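F5/8 type C domain protein (Bacteroides ovatus, PDB 4ZRX) is a putative alpha-L-fucosidase, probably releasing L-fucose from glycans, that also carries an F5/8 type C domain of a kind often used for binding carbohydrate. Local coordinates at residues Leu488-Gly493 with Val575-Ile580; Ser500-Pro505 with Pro547-Phe552; Met514-Gln519 with Asn540-Pro545; Phe520-Asp525 with Arg559-Glu564. All blocks are in the same frame, centred on the assembly; numbering follows the deposited sequence.

All four contacts lie in the F5/8 type C domain, with centres 34 to 43 Å from the centre of the chain. The domain is a beta sandwich. Contact 4 joins two strands of the five-stranded sheet, and contact 2 joins two strands of the sheet that packs on it. Their centres are about 15 Å apart, and the stacked rings of Phe501 and Phe520 bridge them. Contact 1 lies about 10 Å from contact 4, centre to centre, tied to it by the Asp491-Arg559 salt bridge, and one ethanediol touches both. Contact 3 sits about 11 Å from contact 2, again between centres, and Tyr503 OH bonds to Ala515 N there. The ethanediol probably comes from the crystallisation liquor.

Contact 1. Residues Leu488-Gly493 with Val575-Ile580. With EDO (1,2-ethanediol), chain E.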
# COMPACT_ATOMS: atom_id res chain seq x y z
N LEU A 488 -5.40 12.90 36.28
CA LEU A 488 -5.23 13.61 35.04
C LEU A 488 -5.76 15.04 35.19
O LEU A 488 -6.94 15.21 35.46
CB LEU A 488 -5.97 12.88 33.92
CG LEU A 488 -5.80 13.55 32.57
CD1 LEU A 488 -4.31 13.62 32.08
CD2 LEU A 488 -6.62 12.71 31.62
N THR A 489 -4.88 16.03 35.03
CA THR A 489 -5.23 17.43 35.13
C THR A 489 -4.72 18.16 33.89
O THR A 489 -3.55 18.01 33.49
CB THR A 489 -4.63 18.04 36.46
OG1 THR A 489 -4.98 17.23 37.60
CG2 THR A 489 -5.11 19.47 36.70
N ILE A 490 -5.60 18.95 33.29
CA ILE A 490 -5.38 19.49 31.96
C ILE A 490 -5.74 20.98 31.93
O ILE A 490 -6.81 21.38 32.35
CB ILE A 490 -6.25 18.76 30.89
CG1 ILE A 490 -5.91 17.26 30.81
CG2 ILE A 490 -6.10 19.43 29.51
CD1 ILE A 490 -7.01 16.41 30.12
N ASP A 491 -4.81 21.78 31.42
CA ASP A 491 -5.04 23.17 31.10
C ASP A 491 -5.51 23.19 29.65
O ASP A 491 -4.74 22.85 28.74
CB ASP A 491 -3.70 23.93 31.28
CG ASP A 491 -3.76 25.39 30.86
OD1 ASP A 491 -4.76 25.82 30.25
OD2 ASP A 491 -2.79 26.13 31.15
N LEU A 492 -6.74 23.61 29.42
CA LEU A 492 -7.28 23.61 28.05
C LEU A 492 -6.75 24.72 27.15
O LEU A 492 -7.01 24.70 25.94
CB LEU A 492 -8.81 23.67 28.10
CG LEU A 492 -9.50 22.50 28.82
CD1 LEU A 492 -10.99 22.79 28.97
CD2 LEU A 492 -9.26 21.19 28.12
N GLY A 493 -6.06 25.72 27.73
CA GLY A 493 -5.32 26.71 26.94
C GLY A 493 -6.03 28.05 26.84
O GLY A 493 -5.39 29.06 26.53
N VAL A 575 -5.64 7.45 33.05
CA VAL A 575 -6.29 8.12 31.94
C VAL A 575 -5.27 9.01 31.23
O VAL A 575 -4.50 9.69 31.89
CB VAL A 575 -7.51 8.94 32.49
CG1 VAL A 575 -8.31 9.59 31.36
CG2 VAL A 575 -8.44 8.00 33.24
N ASN A 576 -5.26 8.99 29.91
CA ASN A 576 -4.39 9.82 29.08
C ASN A 576 -5.20 11.02 28.61
O ASN A 576 -6.41 10.93 28.40
CB ASN A 576 -3.92 9.01 27.83
CG ASN A 576 -2.74 9.69 27.04
OD1 ASN A 576 -2.93 10.56 26.14
ND2 ASN A 576 -1.52 9.23 27.32
N MSE A 577 -4.52 12.13 28.39
CA MSE A 577 -5.18 13.29 27.82
C MSE A 577 -5.94 13.02 26.48
O MSE A 577 -6.97 13.66 26.18
CB MSE A 577 -4.12 14.36 27.61
CG MSE A 577 -4.70 15.70 27.43
SE MSE A 577 -3.29 17.06 27.63
CE MSE A 577 -2.57 17.00 25.83
N ASN A 578 -5.39 12.13 25.64
CA ASN A 578 -6.03 11.75 24.37
C ASN A 578 -7.33 10.95 24.55
O ASN A 578 -8.06 10.79 23.56
CB ASN A 578 -5.05 10.96 23.45
CG ASN A 578 -4.09 11.88 22.66
OD1 ASN A 578 -4.36 13.06 22.42
ND2 ASN A 578 -2.97 11.30 22.21
N GLU A 579 -7.62 10.48 25.78
CA GLU A 579 -8.88 9.79 26.09
C GLU A 579 -9.96 10.74 26.62
O GLU A 579 -11.02 10.27 27.03
CB GLU A 579 -8.63 8.72 27.15
CG GLU A 579 -7.58 7.66 26.65
CD GLU A 579 -7.31 6.59 27.69
OE1 GLU A 579 -6.91 6.92 28.81
OE2 GLU A 579 -7.49 5.39 27.37
N ILE A 580 -9.65 12.04 26.73
CA ILE A 580 -10.60 13.00 27.20
C ILE A 580 -10.99 13.89 26.04
O ILE A 580 -10.12 14.27 25.24
CB ILE A 580 -9.96 13.84 28.33
CG1 ILE A 580 -9.63 12.94 29.53
CG2 ILE A 580 -10.86 14.99 28.69
CD1 ILE A 580 -10.82 12.29 30.17
C1 EDO E . -7.34 9.23 36.83
O1 EDO E . -7.05 10.58 36.44
C2 EDO E . -6.85 8.92 38.24
O2 EDO E . -7.52 9.77 39.17
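Leu488 and Ile490 reach from strand 488-492 to Val575, to Ile580 and to the short 3-10 segment 577-579. The contacts that join them are apolar. CD2 of Leu488 lies 3.6 Å from CG1 of Val575, and these two side chains cross at about a right angle. The same methyl meets CG1 of Ile580 at 3.7 Å, tip to tip. Leu488 holds CG anti to its backbone N (chi1 -178°), which sends the branch across toward segment 575-580. Further along the strand, Ile490 CD1 rests 3.6 Å from CG of Met577, a selenomethionine. Met577 SE lies 4.1 Å from Ile490 CG2. An alanine at Leu488 would probably open a gap between Val575 and Ile580, leaving Val575 CG1 and Ile580 CG1 without their shared methyl partner.

Strand 488-492 is an inner strand of the five-stranded sheet, between strands 481-485 and 560-566. Segment 575-580 leads into strand 580-584 of the other sheet. The contact therefore links the two layers of the sandwich expected of an F5/8 type C domain. Trp480 also packs on Ile490 and Met577.

Several polar bonds shape each segment from within. Asn576 OD1 accepts from Asn578 N at 3.0 Å on an in-plane lone pair, an Asx turn. Glu579 OE1 takes Asn576 N at 2.9 Å, while its OE2 goes to Lys511 and Ser506. Asp491 OD1 makes a second Asx turn with Gly493 N, which approaches from above the carboxylate plane, and is salt-bridged to Arg559. The ethanediol accepts a bond at O1 from Leu488 N, 2.9 Å long.

Contact 2. Residues Ser500-Pro505 with Pro547-Phe552; sequences SFTYAP and PQTVAF
Strands 500-503 and 548-552 run antiparallel, with axes 4.5 Å apart at closest and directions 161° apart, and they pair Phe501 with Val550 and Tyr503 with Gln548 as hydrogen-bonded pairs. The two bonds of the first pair are unequal. Val550 N reaches Phe501 O at 2.7 Å, whereas Phe501 N stands 3.3 Å from Val550 O. Ser500-Ala551 and Thr502-Thr549 are the non-hydrogen-bonded pairs.

On the face of Thr502 and Thr549 the two hydroxyls meet. Thr502 OG1 and Thr549 OG1 are 2.6 Å apart, and either could be the donor. Thr549 CG2 also touches Ser500 OG at 3.5 Å. Further on, Ala504 CB packs on the Pro547 ring.

The other face is apolar around Phe501. Its CG sits between the backbone N and the carbonyl carbon (chi1 86°), and the ring lies alongside Val550, with CE1 3.6 Å from Val550 CB. Phe552 comes in across it at about a right angle. Phe552 CZ is 3.8 Å from Phe501 CD1, at the edge of the Phe501 ring. The Phe552 ring also turns one face to Ser500, whose CA lies 3.9 Å from the ring centroid in a CH-pi contact. An alanine in place of Phe552 would probably leave Ser500 CA without its ring and take away the ring that meets the edge of Phe501. Beyond the pair, Gln548 NE2 bonds to Ser539 O.

The ladder is thus held by backbone bonds and one hydroxyl pair, while Phe501, stacked on Phe520 of the other sheet, probably helps fill the sandwich interior.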
# COMPACT_ATOMS: atom_id res chain seq x y z
N SER A 500 -20.19 19.39 27.95
CA SER A 500 -19.94 17.98 28.27
C SER A 500 -18.45 17.73 28.28
O SER A 500 -17.68 18.56 27.74
CB SER A 500 -20.60 17.04 27.24
OG SER A 500 -19.94 17.12 25.96
N PHE A 501 -18.05 16.61 28.90
CA PHE A 501 -16.77 15.98 28.64
C PHE A 501 -17.06 14.55 28.23
O PHE A 501 -18.14 13.99 28.50
CB PHE A 501 -15.78 16.04 29.81
CG PHE A 501 -15.91 14.93 30.84
CD1 PHE A 501 -16.91 14.97 31.80
CD2 PHE A 501 -15.04 13.87 30.86
CE1 PHE A 501 -17.04 13.99 32.75
CE2 PHE A 501 -15.18 12.87 31.83
CZ PHE A 501 -16.19 12.95 32.78
N THR A 502 -16.10 13.96 27.55
CA THR A 502 -16.21 12.58 27.10
C THR A 502 -14.98 11.82 27.58
O THR A 502 -13.84 12.38 27.62
CB THR A 502 -16.29 12.57 25.60
OG1 THR A 502 -17.55 13.16 25.23
CG2 THR A 502 -16.18 11.16 25.01
N TYR A 503 -15.20 10.60 28.02
CA TYR A 503 -14.09 9.70 28.30
C TYR A 503 -14.14 8.63 27.20
O TYR A 503 -15.19 7.98 27.04
CB TYR A 503 -14.27 9.07 29.68
CG TYR A 503 -13.28 7.91 29.92
CD1 TYR A 503 -11.90 8.06 29.69
CD2 TYR A 503 -13.73 6.70 30.42
CE1 TYR A 503 -10.99 6.99 29.93
CE2 TYR A 503 -12.85 5.66 30.72
CZ TYR A 503 -11.49 5.81 30.47
OH TYR A 503 -10.67 4.74 30.74
N ALA A 504 -13.03 8.46 26.47
CA ALA A 504 -12.94 7.52 25.33
C ALA A 504 -11.72 6.66 25.56
O ALA A 504 -10.64 7.03 25.16
CB ALA A 504 -12.81 8.27 24.01
N PRO A 505 -11.90 5.49 26.21
CA PRO A 505 -10.79 4.54 26.35
C PRO A 505 -10.02 4.36 25.02
O PRO A 505 -10.65 4.18 23.97
CB PRO A 505 -11.51 3.25 26.74
CG PRO A 505 -12.65 3.74 27.53
CD PRO A 505 -13.12 5.00 26.86
N PRO A 547 -16.79 5.54 23.43
CA PRO A 547 -16.74 6.81 24.19
C PRO A 547 -18.02 7.08 24.93
O PRO A 547 -19.12 6.72 24.44
CB PRO A 547 -16.52 7.85 23.07
CG PRO A 547 -15.78 7.03 21.97
CD PRO A 547 -16.39 5.69 22.00
N GLN A 548 -17.90 7.68 26.12
CA GLN A 548 -19.07 8.09 26.91
C GLN A 548 -18.99 9.55 27.12
O GLN A 548 -18.04 10.01 27.74
CB GLN A 548 -19.14 7.40 28.26
CG GLN A 548 -19.27 5.90 28.12
CD GLN A 548 -19.78 5.21 29.39
OE1 GLN A 548 -20.08 5.85 30.39
NE2 GLN A 548 -19.93 3.92 29.32
N THR A 549 -20.00 10.25 26.61
CA THR A 549 -20.12 11.69 26.74
C THR A 549 -21.00 11.99 27.94
O THR A 549 -22.09 11.42 28.07
CB THR A 549 -20.67 12.27 25.40
OG1 THR A 549 -19.70 12.06 24.35
CG2 THR A 549 -20.97 13.78 25.54
N VAL A 550 -20.48 12.77 28.88
CA VAL A 550 -21.23 13.15 30.11
C VAL A 550 -21.76 14.53 29.87
O VAL A 550 -20.98 15.48 29.82
CB VAL A 550 -20.28 13.15 31.33
CG1 VAL A 550 -20.99 13.66 32.58
CG2 VAL A 550 -19.76 11.70 31.50
N ALA A 551 -23.08 14.61 29.68
CA ALA A 551 -23.75 15.84 29.36
C ALA A 551 -23.92 16.55 30.71
O ALA A 551 -24.40 15.95 31.68
CB ALA A 551 -25.10 15.58 28.70
N PHE A 552 -23.50 17.80 30.78
CA PHE A 552 -23.67 18.59 32.02
C PHE A 552 -25.09 19.14 32.11
O PHE A 552 -25.67 19.53 31.09
CB PHE A 552 -22.63 19.71 32.07
CG PHE A 552 -21.18 19.21 32.04
CD1 PHE A 552 -20.81 17.99 32.61
CD2 PHE A 552 -20.19 20.00 31.48
CE1 PHE A 552 -19.50 17.57 32.61
CE2 PHE A 552 -18.88 19.57 31.47
CZ PHE A 552 -18.54 18.35 32.05

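Contact 3. Residues Met514-Gln519 with Asn540-Pro545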
# COMPACT_ATOMS: atom_id res chain seq x y z
N MSE A 514 -8.78 1.04 33.17
CA MSE A 514 -9.72 2.06 32.67
C MSE A 514 -10.51 2.72 33.81
O MSE A 514 -10.69 2.12 34.87
CB MSE A 514 -10.70 1.45 31.66
CG MSE A 514 -11.72 0.48 32.26
SE MSE A 514 -12.52 -0.62 30.87
CE MSE A 514 -12.82 0.78 29.48
N ALA A 515 -10.99 3.94 33.56
CA ALA A 515 -11.85 4.62 34.54
C ALA A 515 -13.25 4.02 34.55
O ALA A 515 -13.82 3.69 33.49
CB ALA A 515 -11.93 6.09 34.22
N PHE A 516 -13.81 3.94 35.76
CA PHE A 516 -15.18 3.50 35.96
C PHE A 516 -15.94 4.50 36.87
O PHE A 516 -16.91 5.13 36.42
CB PHE A 516 -15.19 2.09 36.53
CG PHE A 516 -16.56 1.57 36.86
CD1 PHE A 516 -17.62 1.67 35.93
CD2 PHE A 516 -16.81 0.98 38.13
CE1 PHE A 516 -18.90 1.17 36.24
CE2 PHE A 516 -18.09 0.47 38.44
CZ PHE A 516 -19.13 0.57 37.51
N ARG A 517 -15.51 4.59 38.12
CA ARG A 517 -16.08 5.59 39.05
C ARG A 517 -15.26 6.87 38.94
O ARG A 517 -14.03 6.80 38.86
CB ARG A 517 -16.10 5.08 40.49
CG ARG A 517 -16.86 3.78 40.65
CD ARG A 517 -17.44 3.56 42.07
NE ARG A 517 -18.32 2.39 42.07
CZ ARG A 517 -19.55 2.32 41.53
NH1 ARG A 517 -20.11 3.38 40.94
NH2 ARG A 517 -20.24 1.18 41.57
N TYR A 518 -15.90 8.02 38.87
CA TYR A 518 -15.15 9.22 38.65
C TYR A 518 -15.78 10.44 39.30
O TYR A 518 -16.95 10.41 39.67
CB TYR A 518 -15.03 9.49 37.14
CG TYR A 518 -16.32 9.90 36.53
CD1 TYR A 518 -16.72 11.25 36.51
CD2 TYR A 518 -17.17 8.96 36.00
CE1 TYR A 518 -17.98 11.63 36.00
CE2 TYR A 518 -18.41 9.34 35.48
CZ TYR A 518 -18.80 10.67 35.48
OH TYR A 518 -20.03 11.01 34.95
N GLN A 519 -14.95 11.47 39.46
CA GLN A 519 -15.41 12.81 39.80
C GLN A 519 -14.68 13.75 38.86
O GLN A 519 -13.44 13.60 38.62
CB GLN A 519 -15.06 13.14 41.24
CG GLN A 519 -15.87 12.34 42.25
CD GLN A 519 -15.54 12.67 43.69
OE1 GLN A 519 -16.13 13.57 44.31
NE2 GLN A 519 -14.61 11.92 44.26
N ASN A 540 -21.26 0.53 32.58
CA ASN A 540 -21.03 -0.57 31.64
C ASN A 540 -19.78 -0.43 30.78
O ASN A 540 -19.60 -1.19 29.80
CB ASN A 540 -22.28 -0.76 30.76
CG ASN A 540 -22.37 -2.16 30.17
OD1 ASN A 540 -22.14 -3.19 30.84
ND2 ASN A 540 -22.73 -2.21 28.89
N ILE A 541 -18.88 0.50 31.14
CA ILE A 541 -17.72 0.77 30.26
C ILE A 541 -16.80 -0.44 30.11
O ILE A 541 -16.18 -0.62 29.08
CB ILE A 541 -16.95 1.99 30.73
CG1 ILE A 541 -16.15 2.57 29.54
CG2 ILE A 541 -16.14 1.67 32.02
CD1 ILE A 541 -16.02 4.01 29.60
N MSE A 542 -16.75 -1.29 31.14
CA MSE A 542 -15.92 -2.47 31.16
C MSE A 542 -16.47 -3.57 30.27
O MSE A 542 -15.78 -4.53 30.01
CB MSE A 542 -15.69 -2.96 32.62
CG MSE A 542 -16.83 -3.75 33.25
SE MSE A 542 -18.41 -2.65 33.75
CE MSE A 542 -18.14 -2.80 35.74
N HIS A 543 -17.72 -3.44 29.81
CA HIS A 543 -18.28 -4.29 28.77
C HIS A 543 -18.53 -3.55 27.45
O HIS A 543 -18.91 -4.17 26.47
CB HIS A 543 -19.60 -4.88 29.28
CG HIS A 543 -19.46 -5.59 30.59
ND1 HIS A 543 -18.66 -6.71 30.74
CD2 HIS A 543 -19.99 -5.34 31.81
CE1 HIS A 543 -18.72 -7.12 31.99
NE2 HIS A 543 -19.53 -6.32 32.66
N ASN A 544 -18.38 -2.23 27.42
CA ASN A 544 -18.60 -1.42 26.23
C ASN A 544 -17.68 -0.19 26.28
O ASN A 544 -18.05 0.87 26.85
CB ASN A 544 -20.06 -0.99 26.12
CG ASN A 544 -20.29 -0.08 24.87
OD1 ASN A 544 -19.38 0.17 24.09
ND2 ASN A 544 -21.48 0.45 24.73
N PRO A 545 -16.47 -0.32 25.71
CA PRO A 545 -15.45 0.71 25.90
C PRO A 545 -15.54 1.85 24.88
O PRO A 545 -14.55 2.57 24.65
CB PRO A 545 -14.13 -0.07 25.74
CG PRO A 545 -14.50 -1.23 24.84
CD PRO A 545 -15.88 -1.61 25.24
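Met514, a selenomethionine, lays its side chain against Ile541, Met542 and Pro545. CB packs by the hydroxyl of Tyr503, which bonds to Ala515 N. The first torsion (chi1 69°) puts CG between the backbone N and the carbonyl carbon. SE then comes 3.9 Å from CA of Met542. A bend at the last torsion turns CE toward Ile541, where it lies 3.7 Å from the carbonyl O. CE is also 3.8 Å from Ile541 CG1, and the two side chains slide past each other in opposite directions. The same methyl touches Pro545 CB at 4.1 Å and also packs on the Pro505 ring.

The other branch of Ile541, CG2, presses on the backbone. It lies 3.4 Å from Ala515 O, a buried carbonyl with no polar partner in the model. CG2 also approaches Phe516 CD1 obliquely.

Phe516 meets a second selenomethionine, Met542. Met542 CE sits over one face of the Phe516 ring, 4.1 Å from the centroid and offset toward the rim, as a CH-pi contact. Met542 SE is further off, 5.1 Å from the centroid, in an oblique Met-aromatic contact. CE2 of Phe516 lies over the centre of the Arg517 guanidinium, which is salt-bridged to Glu537.

Segment 540-545 is a loop between strands 530-532 and 548-552, folded by a bond from His543 N to Asn540 O. Segment 514-519 leads into strand 517-523. At its start Phe516 and Arg517 both face Thr566 of strand 560-566, a classic beta bulge. Met514 and Ile541 also pack on Tyr503 of strand 495-503.

Contact 4. Residues Phe520-Asp525 with Arg559-Glu564. With EDO (1,2-ethanediol), chain E.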
# COMPACT_ATOMS: atom_id res chain seq x y z
N PHE A 520 -15.43 14.65 38.25
CA PHE A 520 -14.88 15.57 37.29
C PHE A 520 -14.92 16.95 37.93
O PHE A 520 -15.91 17.30 38.61
CB PHE A 520 -15.72 15.55 36.05
CG PHE A 520 -15.16 16.37 34.94
CD1 PHE A 520 -14.11 15.88 34.15
CD2 PHE A 520 -15.68 17.61 34.65
CE1 PHE A 520 -13.59 16.65 33.12
CE2 PHE A 520 -15.18 18.40 33.63
CZ PHE A 520 -14.15 17.90 32.81
N PHE A 521 -13.83 17.70 37.76
CA PHE A 521 -13.66 19.00 38.41
C PHE A 521 -13.24 20.04 37.40
O PHE A 521 -12.55 19.73 36.40
CB PHE A 521 -12.59 18.94 39.50
CG PHE A 521 -12.82 17.95 40.59
CD1 PHE A 521 -12.43 16.63 40.45
CD2 PHE A 521 -13.38 18.34 41.81
CE1 PHE A 521 -12.61 15.70 41.47
CE2 PHE A 521 -13.57 17.42 42.85
CZ PHE A 521 -13.17 16.11 42.69
N VAL A 522 -13.58 21.30 37.68
CA VAL A 522 -13.15 22.40 36.84
C VAL A 522 -12.51 23.52 37.69
O VAL A 522 -12.80 23.62 38.86
CB VAL A 522 -14.29 22.95 35.98
CG1 VAL A 522 -14.72 21.91 34.98
CG2 VAL A 522 -15.51 23.40 36.83
N SER A 523 -11.63 24.31 37.07
CA SER A 523 -11.00 25.45 37.74
C SER A 523 -10.65 26.51 36.73
O SER A 523 -10.36 26.22 35.54
CB SER A 523 -9.73 24.98 38.42
OG SER A 523 -9.11 26.04 39.10
N MSE A 524 -10.67 27.75 37.18
CA MSE A 524 -10.18 28.88 36.37
C MSE A 524 -8.67 29.12 36.49
O MSE A 524 -8.03 29.63 35.54
CB MSE A 524 -10.96 30.14 36.71
CG MSE A 524 -12.48 30.00 36.46
SE MSE A 524 -12.91 29.71 34.55
CE MSE A 524 -12.27 31.42 33.86
N ASP A 525 -8.10 28.76 37.65
CA ASP A 525 -6.72 29.08 37.98
C ASP A 525 -5.86 27.82 38.24
O ASP A 525 -4.66 27.93 38.47
CB ASP A 525 -6.66 30.07 39.17
CG ASP A 525 -7.27 29.52 40.46
OD1 ASP A 525 -7.84 28.40 40.50
OD2 ASP A 525 -7.19 30.22 41.48
N ARG A 559 -11.10 26.64 32.63
CA ARG A 559 -9.78 26.80 32.03
C ARG A 559 -9.01 25.50 32.20
O ARG A 559 -8.32 25.07 31.27
CB ARG A 559 -9.03 27.96 32.69
CG ARG A 559 -7.52 28.09 32.36
CD ARG A 559 -7.30 28.35 30.90
NE ARG A 559 -5.89 28.23 30.53
CZ ARG A 559 -5.10 29.23 30.16
NH1 ARG A 559 -5.54 30.49 30.07
NH2 ARG A 559 -3.84 28.95 29.83
N PHE A 560 -9.11 24.91 33.39
CA PHE A 560 -8.47 23.65 33.73
C PHE A 560 -9.56 22.63 34.01
O PHE A 560 -10.62 22.98 34.49
CB PHE A 560 -7.58 23.77 34.99
CG PHE A 560 -6.43 24.77 34.85
CD1 PHE A 560 -6.65 26.14 35.04
CD2 PHE A 560 -5.12 24.33 34.61
CE1 PHE A 560 -5.59 27.08 34.93
CE2 PHE A 560 -4.05 25.26 34.52
CZ PHE A 560 -4.29 26.63 34.68
N ILE A 561 -9.29 21.36 33.69
CA ILE A 561 -10.20 20.28 34.06
C ILE A 561 -9.39 19.22 34.75
O ILE A 561 -8.19 19.13 34.55
CB ILE A 561 -10.98 19.68 32.87
CG1 ILE A 561 -10.02 19.04 31.84
CG2 ILE A 561 -11.82 20.76 32.22
CD1 ILE A 561 -10.77 18.46 30.61
N LYS A 562 -10.06 18.41 35.53
CA LYS A 562 -9.43 17.33 36.29
C LYS A 562 -10.38 16.16 36.40
O LYS A 562 -11.55 16.34 36.74
CB LYS A 562 -9.02 17.82 37.71
CG LYS A 562 -8.49 16.72 38.64
CD LYS A 562 -7.92 17.27 39.95
CE LYS A 562 -9.00 17.84 40.81
NZ LYS A 562 -8.53 18.23 42.16
N LEU A 563 -9.88 14.96 36.14
CA LEU A 563 -10.67 13.73 36.33
C LEU A 563 -10.01 12.88 37.38
O LEU A 563 -8.86 12.46 37.17
CB LEU A 563 -10.82 12.94 35.01
CG LEU A 563 -11.75 11.72 35.06
CD1 LEU A 563 -13.23 12.12 35.10
CD2 LEU A 563 -11.51 10.74 33.89
N GLU A 564 -10.70 12.64 38.50
CA GLU A 564 -10.31 11.67 39.52
C GLU A 564 -11.11 10.40 39.25
O GLU A 564 -12.31 10.45 39.13
CB GLU A 564 -10.58 12.19 40.94
CG GLU A 564 -9.68 13.40 41.29
CD GLU A 564 -9.85 13.99 42.71
OE1 GLU A 564 -10.61 13.40 43.52
OE2 GLU A 564 -9.22 15.05 43.01
C1 EDO E . -7.34 9.23 36.83
O1 EDO E . -7.05 10.58 36.44
C2 EDO E . -6.85 8.92 38.24
O2 EDO E . -7.52 9.77 39.17
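Ser523 O is gripped by two backbone N-H groups, from Phe560 at 2.8 Å (169° at the hydrogen) and from Arg559 at 3.0 Å. Two residues facing one make a classic beta bulge, at the corner where the chain turns into strand 560-564. The carbonyls of Ser523 and Met524 both lie at the edge of the Phe560 ring. From there strands 520-523 and 560-564 run antiparallel, and Phe521 N gives a 2.8 Å bond to Lys562 O. Just past the end of strand 520-523, Asp525 N donates to Ser523 OG in an ST turn, and this hydroxyl is also bonded to Ser528 O.

Lys562 stretches across Phe521. A bend at chi3 turns CE over toward the ring, and NZ stands 4.7 Å from the centroid, 14° off the ring normal, in a cation-pi contact. Trp529 is a second aromatic partner of the same lysine. NZ also makes a weak salt bridge with Glu564 OE2 at 3.4 Å. The Glu564 carboxylate comes close to the ring too, with CD 3.5 Å from Phe521 CE1.

The opposite face is apolar. Phe520 CZ meets Ile561 CB at 3.6 Å, and Leu563 CD1 comes to the Phe520 edge in its plane. Ethanediol O1 donates to Leu563 O.

The two faces differ in chemistry: hydrocarbon packs toward the sandwich interior, while the lysine charge is probably steadied by two rings and a carboxylate.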